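Local coordinates for protein salicylate 5-hydroxylase, large oxygenase component (Ralstonia sp., PDB 7C8Z) that supplies the iron-containing oxygenase component of an NADH-dependent enzyme system that hydroxylates salicylate at its 5-position to give gentisate, at residues G81-T86 against R116-R121; C110-M115 against P131-N136; G141-V146 against F166-H171. All blocks are in the same frame, centred on the assembly; numbering follows the deposited sequence.

How the contacts relate
All three contacts lie in the Rieske domain. Contact 2 holds three of the four ligands of the [2Fe-2S] cluster, Cys130 just before 131-136 supplying the fourth. Contact 3, its centre about 11 Å from that of contact 2, continues from it through backbone hydrogen bonds between Asn136 and Gln144 and Gly145; the side chain of Val146 is about 8 Å from the cluster. Contact 1, with its centre about 15 Å from that of contact 2, joins the far end of the 110-121 loop to the large sheet, the Cys118 side chain standing about 11 Å from the cluster. Phe117 packs against Cys110 between them. Contacts 1 and 3 do not touch, their nearest atoms being about 8 Å apart.

Contact 1: residues G81-T86 against R116-R121; sequences GDFKRT and RFCRER
Arg85 makes every hydrogen bond across this contact, all of them to carbonyl oxygens of the 116-121 loop. Its backbone N donates to Arg121 O at a modelled 2.5 Å, a length that is doubtful at this resolution. Arg85 NE reaches Glu120 O at 3.0 Å, with the oxygen lying in the guanidinium plane but the donor well above the plane of the carbonyl. A weak, bent bond from Arg85 NH2 to Arg119 O, 3.2 Å long, adds a third grip. Extended chi1 (174°) and chi2 bring Arg85 CD to 3.4 Å from Cys118 O, and the bend at chi3 (62°) turns NE toward Glu120 O. One residue earlier, Lys84 CA makes a CH...O contact of 3.3 Å with Arg121 O, so that oxygen receives both. Around the Phe83 ring, Cys118 SG approaches Phe83 CE1 at 3.8 Å in an oblique sulfur-aromatic contact, while Glu120 O lies at the ring edge. The contact fastens the loop after the first Cys-X-His pair to the large antiparallel sheet of the Rieske domain. There strand 82-88 lies between edge strand 122-124, Phe83 and Gly123 sharing a backbone hydrogen bond, and strand 91-97, whose Val96 touches Phe83 and Ile94 touches Cys118.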
loop_
_atom_site.group_PDB
_atom_site.type_symbol
_atom_site.label_atom_id
_atom_site.label_comp_id
_atom_site.label_asym_id
_atom_site.label_seq_id
_atom_site.Cartn_x
_atom_site.Cartn_y
_atom_site.Cartn_z
ATOM N N GLY A 81 21.954 -17.403 25.539
ATOM C CA GLY A 81 21.944 -17.159 24.120
ATOM C C GLY A 81 20.567 -16.943 23.530
ATOM O O GLY A 81 20.458 -16.377 22.440
ATOM N N ASP A 82 19.514 -17.368 24.221
ATOM C CA ASP A 82 18.161 -17.153 23.731
ATOM C C ASP A 82 17.851 -15.662 23.699
ATOM O O ASP A 82 18.016 -14.957 24.699
ATOM C CB ASP A 82 17.151 -17.888 24.609
ATOM C CG ASP A 82 17.225 -19.394 24.447
ATOM O OD1 ASP A 82 18.062 -19.869 23.650
ATOM O OD2 ASP A 82 16.446 -20.104 25.117
ATOM N N PHE A 83 17.419 -15.182 22.539
ATOM C CA PHE A 83 17.089 -13.781 22.340
ATOM C C PHE A 83 15.709 -13.635 21.712
ATOM O O PHE A 83 15.247 -14.506 20.961
ATOM C CB PHE A 83 18.143 -13.075 21.461
ATOM C CG PHE A 83 18.051 -13.418 19.993
ATOM C CD1 PHE A 83 17.189 -12.724 19.150
ATOM C CD2 PHE A 83 18.848 -14.412 19.452
ATOM C CE1 PHE A 83 17.108 -13.032 17.810
ATOM C CE2 PHE A 83 18.778 -14.717 18.110
ATOM C CZ PHE A 83 17.903 -14.031 17.288
ATOM N N LYS A 84 15.068 -12.512 22.034
ATOM C CA LYS A 84 13.821 -12.077 21.418
ATOM C C LYS A 84 13.982 -10.617 21.016
ATOM O O LYS A 84 14.358 -9.782 21.845
ATOM C CB LYS A 84 12.637 -12.250 22.375
ATOM C CG LYS A 84 11.298 -11.866 21.774
ATOM C CD LYS A 84 10.276 -11.521 22.853
ATOM C CE LYS A 84 9.185 -10.610 22.304
ATOM N NZ LYS A 84 7.956 -10.610 23.142
ATOM N N ARG A 85 13.748 -10.318 19.739
ATOM C CA ARG A 85 13.750 -8.935 19.285
ATOM C C ARG A 85 12.388 -8.305 19.555
ATOM O O ARG A 85 11.345 -8.918 19.305
ATOM C CB ARG A 85 14.099 -8.855 17.795
ATOM C CG ARG A 85 13.992 -7.449 17.192
ATOM C CD ARG A 85 14.539 -7.375 15.770
ATOM N NE ARG A 85 13.807 -8.241 14.844
ATOM C CZ ARG A 85 12.705 -7.893 14.177
ATOM N NH1 ARG A 85 12.176 -6.683 14.319
ATOM N NH2 ARG A 85 12.126 -8.765 13.364
ATOM N N THR A 86 12.397 -7.074 20.050
ATOM C CA THR A 86 11.165 -6.354 20.356
ATOM C C THR A 86 11.432 -4.867 20.144
ATOM O O THR A 86 12.438 -4.488 19.533
ATOM C CB THR A 86 10.687 -6.688 21.782
ATOM O OG1 THR A 86 9.401 -6.097 22.017
ATOM C CG2 THR A 86 11.679 -6.173 22.815
ATOM N N ARG A 116 20.550 -1.641 11.472
ATOM C CA ARG A 116 19.706 -2.477 12.320
ATOM C C ARG A 116 20.003 -3.940 11.997
ATOM O O ARG A 116 19.415 -4.517 11.083
ATOM C CB ARG A 116 18.242 -2.124 12.098
ATOM C CG ARG A 116 17.323 -2.626 13.176
ATOM C CD ARG A 116 15.909 -2.666 12.680
ATOM N NE ARG A 116 15.194 -1.429 12.950
ATOM C CZ ARG A 116 13.874 -1.317 12.868
ATOM N NH1 ARG A 116 13.151 -2.374 12.521
ATOM N NH2 ARG A 116 13.279 -0.157 13.135
ATOM N N PHE A 117 20.900 -4.555 12.772
ATOM C CA PHE A 117 21.537 -5.807 12.373
ATOM C C PHE A 117 20.737 -7.058 12.716
ATOM O O PHE A 117 20.884 -8.077 12.033
ATOM C CB PHE A 117 22.931 -5.916 13.001
ATOM C CG PHE A 117 22.935 -5.807 14.497
ATOM C CD1 PHE A 117 22.790 -6.936 15.286
ATOM C CD2 PHE A 117 23.082 -4.575 15.113
ATOM C CE1 PHE A 117 22.784 -6.839 16.663
ATOM C CE2 PHE A 117 23.082 -4.473 16.487
ATOM C CZ PHE A 117 22.933 -5.607 17.264
ATOM N N CYS A 118 19.903 -7.032 13.743
ATOM C CA CYS A 118 19.180 -8.234 14.138
ATOM C C CYS A 118 17.863 -8.296 13.373
ATOM O O CYS A 118 17.013 -7.410 13.503
ATOM C CB CYS A 118 18.931 -8.251 15.644
ATOM S SG CYS A 118 18.020 -9.689 16.252
ATOM N N ARG A 119 17.699 -9.343 12.574
ATOM C CA ARG A 119 16.574 -9.444 11.658
ATOM C C ARG A 119 15.552 -10.484 12.067
ATOM O O ARG A 119 14.373 -10.335 11.735
ATOM C CB ARG A 119 17.070 -9.764 10.247
ATOM C CG ARG A 119 17.845 -8.631 9.634
ATOM C CD ARG A 119 16.882 -7.632 9.057
ATOM N NE ARG A 119 17.094 -6.285 9.557
ATOM C CZ ARG A 119 16.222 -5.300 9.385
ATOM N NH1 ARG A 119 15.091 -5.527 8.730
ATOM N NH2 ARG A 119 16.481 -4.092 9.859
ATOM N N GLU A 120 15.975 -11.541 12.754
ATOM C CA GLU A 120 15.036 -12.533 13.245
ATOM C C GLU A 120 14.279 -11.977 14.443
ATOM O O GLU A 120 14.719 -11.035 15.106
ATOM C CB GLU A 120 15.768 -13.826 13.623
ATOM C CG GLU A 120 16.446 -14.524 12.453
ATOM C CD GLU A 120 15.458 -15.299 11.596
ATOM O OE1 GLU A 120 14.309 -15.494 12.053
ATOM O OE2 GLU A 120 15.819 -15.706 10.468
ATOM N N ARG A 121 13.107 -12.556 14.706
ATOM C CA ARG A 121 12.372 -12.190 15.913
ATOM C C ARG A 121 12.989 -12.823 17.154
ATOM O O ARG A 121 13.038 -12.196 18.219
ATOM C CB ARG A 121 10.913 -12.618 15.807
ATOM C CG ARG A 121 10.061 -11.823 14.849
ATOM C CD ARG A 121 8.789 -12.604 14.580
ATOM N NE ARG A 121 7.643 -11.744 14.313
ATOM C CZ ARG A 121 6.569 -12.142 13.641
ATOM N NH1 ARG A 121 6.500 -13.384 13.171
ATOM N NH2 ARG A 121 5.568 -11.299 13.433
#

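Contact 2: residues C110-M115 against P131-N136; sequences CAHRGM and PYHQWN. With FES (Fe2/s2 (inorganic) cluster), chain I.
His112 and His133 converge on one iron from different rotamers: His112 holds CG anti to its backbone N (chi1 -178°), whereas His133 holds CG anti to its carbonyl carbon (chi1 -53°). Both ND1 atoms bind FE1, each at 2.5 Å, and the imidazoles meet edge-to-face, CE1 of His112 standing over the centre of the His133 ring. The sulfur of Cys110 faces the second iron, its modelled distance being uncertain. The Trp135 indole lies against residues 110-112: His112 CB sits 3.5 Å from the centroid of the Trp135 six-membered ring in a CH-pi contact, and the imidazole lies nearly parallel in an offset stack. Ala111 CB meets the indole edge at Trp135 CZ3, 3.8 Å away. Beyond the histidines, the guanidinium of Arg113 carries His133 CE1 over one face; the second subunit satisfies this arginine through Asp240 and Glu426. Met115 completes the packing, with Met115 CE against Pro131 CD at 3.7 Å and SD obliquely beside Tyr132. Asp240 of the second subunit also bonds to His133 NE2, and Glu426 of that subunit to His112 NE2, which fits electron transfer across the interface as in related oxygenases. With Cys130, the two loops form the paired cysteine and histidine ligands that define a Rieske [2Fe-2S] site.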
loop_
_atom_site.group_PDB
_atom_site.type_symbol
_atom_site.label_atom_id
_atom_site.label_comp_id
_atom_site.label_asym_id
_atom_site.label_seq_id
_atom_site.Cartn_x
_atom_site.Cartn_y
_atom_site.Cartn_z
ATOM N N CYS A 110 23.680 -0.774 15.026
ATOM C CA CYS A 110 25.111 -0.997 15.074
ATOM C C CYS A 110 25.867 0.300 15.338
ATOM O O CYS A 110 25.384 1.403 15.075
ATOM C CB CYS A 110 25.623 -1.608 13.780
ATOM S SG CYS A 110 27.426 -1.672 13.798
ATOM N N ALA A 111 27.086 0.148 15.850
ATOM C CA ALA A 111 27.911 1.293 16.197
ATOM C C ALA A 111 28.695 1.842 15.013
ATOM O O ALA A 111 29.037 3.030 15.011
ATOM C CB ALA A 111 28.872 0.917 17.327
ATOM N N HIS A 112 29.015 1.011 14.019
ATOM C CA HIS A 112 29.744 1.508 12.858
ATOM C C HIS A 112 28.914 2.500 12.049
ATOM O O HIS A 112 29.166 3.710 12.088
ATOM C CB HIS A 112 30.190 0.339 11.973
ATOM C CG HIS A 112 30.989 0.748 10.771
ATOM N ND1 HIS A 112 31.423 -0.158 9.827
ATOM C CD2 HIS A 112 31.435 1.958 10.360
ATOM C CE1 HIS A 112 32.094 0.476 8.882
ATOM N NE2 HIS A 112 32.114 1.763 9.181
ATOM N N ARG A 113 27.887 2.015 11.351
ATOM C CA ARG A 113 27.061 2.895 10.534
ATOM C C ARG A 113 25.577 2.693 10.811
ATOM O O ARG A 113 24.745 2.837 9.911
ATOM C CB ARG A 113 27.365 2.709 9.048
ATOM C CG ARG A 113 28.690 3.323 8.609
ATOM C CD ARG A 113 28.847 3.288 7.094
ATOM N NE ARG A 113 30.155 2.777 6.698
ATOM C CZ ARG A 113 30.416 2.223 5.518
ATOM N NH1 ARG A 113 29.454 2.102 4.609
ATOM N NH2 ARG A 113 31.640 1.786 5.249
ATOM N N GLY A 114 25.235 2.367 12.055
ATOM C CA GLY A 114 23.859 2.402 12.502
ATOM C C GLY A 114 22.940 1.369 11.897
ATOM O O GLY A 114 21.721 1.511 12.006
ATOM N N MET A 115 23.478 0.321 11.278
ATOM C CA MET A 115 22.621 -0.683 10.657
ATOM C C MET A 115 21.845 -1.467 11.711
ATOM O O MET A 115 22.406 -1.917 12.714
ATOM C CB MET A 115 23.445 -1.634 9.794
ATOM C CG MET A 115 22.685 -2.887 9.398
ATOM S SD MET A 115 23.270 -3.598 7.860
ATOM C CE MET A 115 23.549 -5.294 8.350
ATOM N N PRO A 131 26.757 -7.963 9.829
ATOM C CA PRO A 131 27.468 -8.534 8.681
ATOM C C PRO A 131 27.868 -7.533 7.618
ATOM O O PRO A 131 28.576 -7.924 6.684
ATOM C CB PRO A 131 26.439 -9.521 8.113
ATOM C CG PRO A 131 25.125 -8.891 8.422
ATOM C CD PRO A 131 25.301 -8.177 9.744
ATOM N N TYR A 132 27.443 -6.272 7.717
ATOM C CA TYR A 132 27.896 -5.279 6.749
ATOM C C TYR A 132 29.419 -5.212 6.727
ATOM O O TYR A 132 30.042 -5.300 5.663
ATOM C CB TYR A 132 27.286 -3.912 7.064
ATOM C CG TYR A 132 27.255 -2.954 5.886
ATOM C CD1 TYR A 132 27.835 -3.295 4.666
ATOM C CD2 TYR A 132 26.650 -1.706 5.997
ATOM C CE1 TYR A 132 27.812 -2.418 3.592
ATOM C CE2 TYR A 132 26.620 -0.825 4.932
ATOM C CZ TYR A 132 27.200 -1.184 3.730
ATOM O OH TYR A 132 27.168 -0.308 2.664
ATOM N N HIS A 133 30.037 -5.076 7.905
ATOM C CA HIS A 133 31.488 -5.163 8.034
ATOM C C HIS A 133 31.881 -6.095 9.177
ATOM O O HIS A 133 33.030 -6.068 9.631
ATOM C CB HIS A 133 32.092 -3.769 8.206
ATOM C CG HIS A 133 31.677 -2.809 7.133
ATOM N ND1 HIS A 133 30.423 -2.238 7.089
ATOM C CD2 HIS A 133 32.337 -2.341 6.048
ATOM C CE1 HIS A 133 30.333 -1.448 6.036
ATOM N NE2 HIS A 133 31.481 -1.493 5.385
ATOM N N GLN A 134 30.932 -6.912 9.645
ATOM C CA GLN A 134 31.187 -8.017 10.572
ATOM C C GLN A 134 31.747 -7.534 11.907
ATOM O O GLN A 134 32.720 -8.077 12.430
ATOM C CB GLN A 134 32.114 -9.056 9.939
ATOM C CG GLN A 134 31.582 -9.635 8.650
ATOM C CD GLN A 134 30.537 -10.705 8.882
ATOM O OE1 GLN A 134 30.308 -11.130 10.013
ATOM N NE2 GLN A 134 29.893 -11.149 7.806
ATOM N N TRP A 135 31.101 -6.522 12.479
ATOM C CA TRP A 135 31.456 -6.099 13.831
ATOM C C TRP A 135 30.816 -7.058 14.824
ATOM O O TRP A 135 29.643 -7.412 14.680
ATOM C CB TRP A 135 30.999 -4.666 14.106
ATOM C CG TRP A 135 31.954 -3.616 13.612
ATOM C CD1 TRP A 135 32.849 -3.741 12.594
ATOM C CD2 TRP A 135 32.102 -2.277 14.111
ATOM N NE1 TRP A 135 33.548 -2.569 12.427
ATOM C CE2 TRP A 135 33.108 -1.653 13.344
ATOM C CE3 TRP A 135 31.478 -1.545 15.130
ATOM C CZ2 TRP A 135 33.510 -0.336 13.563
ATOM C CZ3 TRP A 135 31.879 -0.234 15.346
ATOM C CH2 TRP A 135 32.886 0.356 14.565
ATOM N N ASN A 136 31.590 -7.497 15.815
ATOM C CA ASN A 136 31.144 -8.498 16.777
ATOM C C ASN A 136 30.983 -7.869 18.156
ATOM O O ASN A 136 31.890 -7.181 18.639
ATOM C CB ASN A 136 32.140 -9.662 16.833
ATOM C CG ASN A 136 31.652 -10.820 17.692
ATOM O OD1 ASN A 136 31.479 -10.688 18.906
ATOM N ND2 ASN A 136 31.425 -11.966 17.059
HETATM FE FE1 FES I . 29.447 -1.648 9.320
HETATM FE FE2 FES I . 27.700 -2.988 11.470
HETATM S S1 FES I . 29.705 -3.356 10.677
HETATM S S2 FES I . 27.437 -1.303 10.119
#

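Contact 3: residues G141-V146 against F166-H171; sequences GDLQGV and FKLEEH
Leu143 is the first residue of 141-146 to reach the other segment, and it does so with both its side chain and its backbone. CG stands anti to the backbone N (chi1 177°), which carries the branched end toward the segment 166-171: Leu143 CD2 comes to 3.3 Å from His171 O and 4.1 Å from Leu168 CD2. The two leucines cross at about a right angle. Leu168 in turn lays CD1 against the backbone of the strand, 3.4 Å from Leu143 O. At Gln144 CB is directed away, and only the carbonyl oxygen of Gln144 approaches, 4.2 Å from the same Leu168 CD1. Val146 CG2 then meets Leu168 CD2 at 4.2 Å, so the two methyls of Leu168 meet Leu143, Gln144 and Val146 between them. The contact is therefore apolar packing, methyls meeting both each other and backbone oxygens. The facing 3-10 turn, which begins at Leu168, is held from within: His171 N bonds to Leu168 O at 3.0 Å, Lys167 pairs with Glu170 in a salt bridge, and Phe166 CE1 lies over one face of the His171 ring. Strand 143-145 is the edge of a three-stranded antiparallel sheet, where Gln144 and Gly145 both oppose Asn136 in a classic beta bulge. Leu143 and Val146 also rest on Trp135 of the middle strand, sandwiched between that strand and the loop that leads to strand 175-181.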
loop_
_atom_site.group_PDB
_atom_site.type_symbol
_atom_site.label_atom_id
_atom_site.label_comp_id
_atom_site.label_asym_id
_atom_site.label_seq_id
_atom_site.Cartn_x
_atom_site.Cartn_y
_atom_site.Cartn_z
ATOM N N GLY A 141 26.382 -6.260 24.712
ATOM C CA GLY A 141 26.491 -5.090 23.868
ATOM C C GLY A 141 27.890 -4.536 23.705
ATOM O O GLY A 141 28.055 -3.519 23.021
ATOM N N ASP A 142 28.896 -5.170 24.302
ATOM C CA ASP A 142 30.260 -4.661 24.236
ATOM C C ASP A 142 30.914 -5.072 22.921
ATOM O O ASP A 142 30.910 -6.251 22.558
ATOM C CB ASP A 142 31.076 -5.186 25.416
ATOM C CG ASP A 142 30.496 -4.776 26.750
ATOM O OD1 ASP A 142 30.206 -3.574 26.924
ATOM O OD2 ASP A 142 30.334 -5.654 27.626
ATOM N N LEU A 143 31.490 -4.098 22.221
ATOM C CA LEU A 143 32.169 -4.344 20.949
ATOM C C LEU A 143 33.408 -5.203 21.177
ATOM O O LEU A 143 34.408 -4.728 21.725
ATOM C CB LEU A 143 32.539 -3.015 20.297
ATOM C CG LEU A 143 33.320 -3.096 18.988
ATOM C CD1 LEU A 143 32.589 -3.979 17.988
ATOM C CD2 LEU A 143 33.555 -1.703 18.426
ATOM N N GLN A 144 33.357 -6.460 20.741
ATOM C CA GLN A 144 34.452 -7.400 20.956
ATOM C C GLN A 144 35.400 -7.518 19.774
ATOM O O GLN A 144 36.566 -7.884 19.967
ATOM C CB GLN A 144 33.904 -8.791 21.276
ATOM C CG GLN A 144 33.230 -8.894 22.616
ATOM C CD GLN A 144 32.546 -10.227 22.800
ATOM O OE1 GLN A 144 32.147 -10.872 21.830
ATOM N NE2 GLN A 144 32.424 -10.663 24.050
ATOM N N GLY A 145 34.939 -7.232 18.560
ATOM C CA GLY A 145 35.777 -7.421 17.395
ATOM C C GLY A 145 35.478 -6.446 16.279
ATOM O O GLY A 145 34.317 -6.198 15.945
ATOM N N VAL A 146 36.532 -5.884 15.698
ATOM C CA VAL A 146 36.422 -4.993 14.547
ATOM C C VAL A 146 37.417 -5.477 13.500
ATOM O O VAL A 146 38.634 -5.370 13.713
ATOM C CB VAL A 146 36.689 -3.529 14.940
ATOM C CG1 VAL A 146 36.828 -2.655 13.704
ATOM C CG2 VAL A 146 35.582 -3.010 15.833
ATOM N N PHE A 166 41.069 5.357 18.819
ATOM C CA PHE A 166 39.765 4.705 18.784
ATOM C C PHE A 166 39.754 3.570 19.801
ATOM O O PHE A 166 40.614 2.683 19.761
ATOM C CB PHE A 166 39.486 4.180 17.376
ATOM C CG PHE A 166 38.242 3.359 17.250
ATOM C CD1 PHE A 166 37.033 3.965 16.961
ATOM C CD2 PHE A 166 38.284 1.977 17.374
ATOM C CE1 PHE A 166 35.879 3.216 16.825
ATOM C CE2 PHE A 166 37.132 1.218 17.241
ATOM C CZ PHE A 166 35.928 1.841 16.966
ATOM N N LYS A 167 38.781 3.589 20.706
ATOM C CA LYS A 167 38.659 2.576 21.741
ATOM C C LYS A 167 37.351 1.825 21.576
ATOM O O LYS A 167 36.304 2.427 21.319
ATOM C CB LYS A 167 38.672 3.214 23.141
ATOM C CG LYS A 167 39.944 3.948 23.530
ATOM C CD LYS A 167 39.847 4.478 24.962
ATOM C CE LYS A 167 39.963 5.999 25.015
ATOM N NZ LYS A 167 39.231 6.580 26.178
ATOM N N LEU A 168 37.432 0.500 21.709
ATOM C CA LEU A 168 36.243 -0.339 21.606
ATOM C C LEU A 168 35.232 0.025 22.683
ATOM O O LEU A 168 34.016 -0.035 22.458
ATOM C CB LEU A 168 36.631 -1.816 21.707
ATOM C CG LEU A 168 37.655 -2.366 20.708
ATOM C CD1 LEU A 168 37.520 -3.874 20.574
ATOM C CD2 LEU A 168 37.513 -1.706 19.347
ATOM N N GLU A 169 35.727 0.389 23.870
ATOM C CA GLU A 169 34.877 0.715 25.010
ATOM C C GLU A 169 33.828 1.774 24.692
ATOM O O GLU A 169 32.804 1.839 25.381
ATOM C CB GLU A 169 35.741 1.183 26.185
ATOM C CG GLU A 169 36.677 0.119 26.748
ATOM C CD GLU A 169 37.955 -0.029 25.939
ATOM O OE1 GLU A 169 38.481 0.998 25.464
ATOM O OE2 GLU A 169 38.435 -1.173 25.782
ATOM N N GLU A 170 34.056 2.599 23.670
ATOM C CA GLU A 170 33.195 3.732 23.361
ATOM C C GLU A 170 32.309 3.510 22.146
ATOM O O GLU A 170 31.641 4.455 21.710
ATOM C CB GLU A 170 34.030 4.995 23.148
ATOM C CG GLU A 170 34.879 5.373 24.331
ATOM C CD GLU A 170 36.013 6.299 23.954
ATOM O OE1 GLU A 170 36.458 7.071 24.829
ATOM O OE2 GLU A 170 36.453 6.259 22.784
ATOM N N HIS A 171 32.317 2.319 21.559
ATOM C CA HIS A 171 31.500 2.057 20.381
ATOM C C HIS A 171 30.839 0.690 20.478
ATOM O O HIS A 171 30.872 -0.117 19.549
ATOM C CB HIS A 171 32.335 2.206 19.115
ATOM C CG HIS A 171 32.810 3.606 18.887
ATOM N ND1 HIS A 171 33.988 4.087 19.415
ATOM C CD2 HIS A 171 32.246 4.640 18.219
ATOM C CE1 HIS A 171 34.142 5.350 19.063
ATOM N NE2 HIS A 171 33.100 5.710 18.337
#